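Local coordinates for protein superoxide dismutase [Fe] (Aquifex pyrophilus, PDB 1COJ) that destroys superoxide radicals by converting them to hydrogen peroxide and oxygen, using one iron ion in each subunit of a homotetramer, at residues G86-S97 with K186-F197. Residues are numbered along the deposited sequence; the frame is centred on the assembly and turned at random.
Sequences GMLTPGGKGEPS and KNINWDVVNERF
K93 and D191 form a salt bridge, NZ to OD2 at 2.8 Å, in which the ammonium meets the syn side of the carboxylate but 33° out of its plane. The lysine chain runs straight from CB until its last torsion bends (chi4 -62°), which brings NZ to D191 OD2 after the methylenes have passed alongside N189. Beneath this surface pair the two backbones are sewn together. N189 N donates to M87 O (2.9 Å), from above the carbonyl plane, whereas T89 N reaches N187 O almost straight and in its plane. Further on, K93 N binds I188 O and K93 O receives W190 N at 2.7 Å. The first turn of helix 190-207 thus gives one N-H to the loop, while its own N189 caps it weakly as the N-cap, OD1 taking weak bonds from D191 N and V192 N; N189 ND2 donates to a water that also bonds G86 O. The loop thus joined to the helix start leads from helix 63-86 of the alpha-hairpin domain into helix 98-107, so the contact ties the two halves of the iron/manganese superoxide dismutase fold together. G92 lies so close to K186 O that a side chain would clash. Outward, the W190 indole is sandwiched: P96 CD sits 3.8 Å from the centroid of the five-membered ring in a CH-pi contact, and I188 CG2 covers the opposite face. An alanine in place of W190 is likely to leave the P96 ring and the I188 methyl facing a gap, with the CH-pi contact lost. M87 packs by CE against V193 CG2 (3.8 Å); the M87 and R196 side chains cross at about a right angle, SD lying 3.5 Å from R196 NH1, and R196 NH1 and NH2 bind L159 O and L83 O.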
# COMPACT_ATOMS: atom_id res chain seq x y z
N GLY A 86 -0.67 24.11 -13.08
CA GLY A 86 -1.09 25.47 -12.79
C GLY A 86 -0.06 26.39 -12.18
O GLY A 86 -0.21 27.61 -12.24
N MET A 87 0.99 25.83 -11.60
CA MET A 87 2.01 26.66 -10.99
C MET A 87 3.31 26.75 -11.79
O MET A 87 4.33 27.18 -11.26
CB MET A 87 2.30 26.20 -9.56
CG MET A 87 2.95 24.82 -9.45
SD MET A 87 3.35 24.39 -7.76
CE MET A 87 4.81 25.37 -7.51
N LEU A 88 3.26 26.34 -13.06
CA LEU A 88 4.45 26.39 -13.91
C LEU A 88 4.31 27.43 -15.03
O LEU A 88 3.30 27.45 -15.75
CB LEU A 88 4.73 25.01 -14.52
CG LEU A 88 5.16 23.91 -13.54
CD1 LEU A 88 5.10 22.56 -14.22
CD2 LEU A 88 6.56 24.18 -13.00
N THR A 89 5.31 28.30 -15.15
CA THR A 89 5.35 29.34 -16.19
C THR A 89 6.77 29.36 -16.72
O THR A 89 7.71 29.22 -15.94
CB THR A 89 5.01 30.76 -15.65
OG1 THR A 89 4.00 30.65 -14.64
CG2 THR A 89 4.46 31.62 -16.71
N PRO A 90 6.95 29.55 -18.04
CA PRO A 90 8.29 29.58 -18.63
C PRO A 90 9.24 30.57 -17.95
O PRO A 90 8.99 31.77 -17.92
CB PRO A 90 8.02 29.94 -20.10
CG PRO A 90 6.65 30.57 -20.07
CD PRO A 90 5.93 29.71 -19.08
N GLY A 91 10.30 30.04 -17.35
CA GLY A 91 11.28 30.86 -16.67
C GLY A 91 10.88 31.31 -15.28
O GLY A 91 11.67 31.95 -14.60
N GLY A 92 9.67 30.98 -14.86
CA GLY A 92 9.22 31.37 -13.54
C GLY A 92 8.59 32.75 -13.54
O GLY A 92 8.64 33.46 -14.55
N LYS A 93 8.01 33.13 -12.41
CA LYS A 93 7.37 34.44 -12.29
C LYS A 93 7.22 34.86 -10.84
O LYS A 93 6.90 34.04 -9.98
CB LYS A 93 5.99 34.40 -12.96
CG LYS A 93 5.34 35.75 -13.17
CD LYS A 93 4.03 35.60 -13.92
CE LYS A 93 3.48 36.93 -14.40
NZ LYS A 93 3.15 37.87 -13.30
N GLY A 94 7.44 36.14 -10.57
CA GLY A 94 7.31 36.67 -9.23
C GLY A 94 8.35 36.14 -8.27
O GLY A 94 9.40 35.63 -8.68
N GLU A 95 8.05 36.26 -6.98
CA GLU A 95 8.93 35.81 -5.90
C GLU A 95 8.06 35.46 -4.70
O GLU A 95 6.92 35.91 -4.59
CB GLU A 95 9.87 36.93 -5.46
CG GLU A 95 11.11 37.11 -6.31
CD GLU A 95 12.02 38.18 -5.73
OE1 GLU A 95 12.39 38.05 -4.54
OE2 GLU A 95 12.35 39.16 -6.45
N PRO A 96 8.58 34.62 -3.79
CA PRO A 96 7.76 34.28 -2.62
C PRO A 96 7.51 35.55 -1.79
O PRO A 96 8.42 36.36 -1.60
CB PRO A 96 8.61 33.25 -1.88
CG PRO A 96 10.01 33.52 -2.37
CD PRO A 96 9.82 33.83 -3.81
N SER A 97 6.28 35.72 -1.33
CA SER A 97 5.91 36.89 -0.54
C SER A 97 6.65 36.93 0.79
O SER A 97 7.17 35.92 1.27
CB SER A 97 4.41 36.89 -0.29
OG SER A 97 4.00 35.74 0.43
N LYS A 186 12.98 26.26 -11.45
CA LYS A 186 13.24 27.38 -12.36
C LYS A 186 11.97 27.92 -13.00
O LYS A 186 11.95 29.05 -13.50
CB LYS A 186 14.19 26.98 -13.49
CG LYS A 186 15.62 26.71 -13.09
CD LYS A 186 16.50 26.69 -14.33
CE LYS A 186 17.91 26.20 -14.04
NZ LYS A 186 17.96 24.74 -13.77
N ASN A 187 10.90 27.13 -13.00
CA ASN A 187 9.66 27.56 -13.63
C ASN A 187 8.49 27.81 -12.69
O ASN A 187 7.34 27.87 -13.14
CB ASN A 187 9.25 26.55 -14.70
CG ASN A 187 10.26 26.45 -15.82
OD1 ASN A 187 11.12 25.59 -15.83
ND2 ASN A 187 10.14 27.34 -16.78
N ILE A 188 8.77 28.01 -11.41
CA ILE A 188 7.70 28.24 -10.45
C ILE A 188 7.05 29.61 -10.58
O ILE A 188 7.74 30.64 -10.61
CB ILE A 188 8.18 28.04 -8.99
CG1 ILE A 188 8.53 26.57 -8.75
CG2 ILE A 188 7.09 28.48 -8.01
CD1 ILE A 188 9.03 26.26 -7.35
N ASN A 189 5.73 29.62 -10.70
CA ASN A 189 4.97 30.85 -10.79
C ASN A 189 4.61 31.23 -9.35
O ASN A 189 3.63 30.73 -8.80
CB ASN A 189 3.70 30.64 -11.61
CG ASN A 189 2.92 31.92 -11.82
OD1 ASN A 189 3.01 32.87 -11.04
ND2 ASN A 189 2.13 31.95 -12.88
N TRP A 190 5.42 32.09 -8.75
CA TRP A 190 5.21 32.52 -7.38
C TRP A 190 3.94 33.32 -7.13
O TRP A 190 3.49 33.42 -5.99
CB TRP A 190 6.43 33.26 -6.86
CG TRP A 190 7.58 32.34 -6.66
CD1 TRP A 190 8.67 32.20 -7.47
CD2 TRP A 190 7.74 31.40 -5.60
NE1 TRP A 190 9.50 31.21 -6.98
CE2 TRP A 190 8.95 30.71 -5.83
CE3 TRP A 190 6.98 31.07 -4.47
CZ2 TRP A 190 9.42 29.70 -4.98
CZ3 TRP A 190 7.44 30.07 -3.62
CH2 TRP A 190 8.65 29.39 -3.88
N ASP A 191 3.36 33.89 -8.19
CA ASP A 191 2.12 34.64 -8.04
C ASP A 191 1.04 33.64 -7.60
O ASP A 191 0.25 33.92 -6.70
CB ASP A 191 1.71 35.29 -9.36
CG ASP A 191 2.58 36.49 -9.73
OD1 ASP A 191 3.54 36.81 -9.00
OD2 ASP A 191 2.28 37.14 -10.75
N VAL A 192 1.07 32.47 -8.23
CA VAL A 192 0.12 31.39 -7.93
C VAL A 192 0.33 30.86 -6.51
O VAL A 192 -0.62 30.79 -5.72
CB VAL A 192 0.26 30.23 -8.96
CG1 VAL A 192 -0.57 29.02 -8.54
CG2 VAL A 192 -0.19 30.70 -10.34
N VAL A 193 1.57 30.54 -6.18
CA VAL A 193 1.91 30.02 -4.85
C VAL A 193 1.56 31.03 -3.74
O VAL A 193 0.99 30.65 -2.72
CB VAL A 193 3.40 29.63 -4.76
CG1 VAL A 193 3.72 29.08 -3.37
CG2 VAL A 193 3.73 28.59 -5.82
N ASN A 194 1.89 32.30 -3.96
CA ASN A 194 1.61 33.33 -2.96
C ASN A 194 0.11 33.45 -2.70
O ASN A 194 -0.31 33.66 -1.55
CB ASN A 194 2.17 34.69 -3.40
CG ASN A 194 3.69 34.73 -3.40
OD1 ASN A 194 4.29 35.66 -3.93
ND2 ASN A 194 4.32 33.72 -2.81
N GLU A 195 -0.69 33.33 -3.76
CA GLU A 195 -2.14 33.42 -3.62
C GLU A 195 -2.65 32.22 -2.83
O GLU A 195 -3.52 32.37 -1.96
CB GLU A 195 -2.83 33.46 -4.98
CG GLU A 195 -4.34 33.37 -4.86
CD GLU A 195 -5.06 33.67 -6.15
OE1 GLU A 195 -6.04 34.45 -6.11
OE2 GLU A 195 -4.67 33.13 -7.21
N ARG A 196 -2.12 31.04 -3.13
CA ARG A 196 -2.51 29.83 -2.43
C ARG A 196 -2.23 30.00 -0.94
O ARG A 196 -3.06 29.66 -0.10
CB ARG A 196 -1.73 28.62 -2.96
CG ARG A 196 -2.08 28.21 -4.38
CD ARG A 196 -1.29 26.99 -4.80
NE ARG A 196 -1.55 26.60 -6.18
CZ ARG A 196 -0.81 25.74 -6.88
NH1 ARG A 196 0.24 25.17 -6.32
NH2 ARG A 196 -1.10 25.50 -8.15
N PHE A 197 -1.08 30.58 -0.62
CA PHE A 197 -0.68 30.80 0.76
C PHE A 197 -1.63 31.75 1.49
O PHE A 197 -2.02 31.49 2.63
CB PHE A 197 0.75 31.34 0.84
CG PHE A 197 1.25 31.56 2.25
CD1 PHE A 197 1.46 30.48 3.10
CD2 PHE A 197 1.49 32.84 2.73
CE1 PHE A 197 1.92 30.67 4.41
CE2 PHE A 197 1.95 33.05 4.03
CZ PHE A 197 2.16 31.96 4.87
O HOH W 1 1.36 29.41 -14.04
O HOH W 2 1.29 35.24 0.18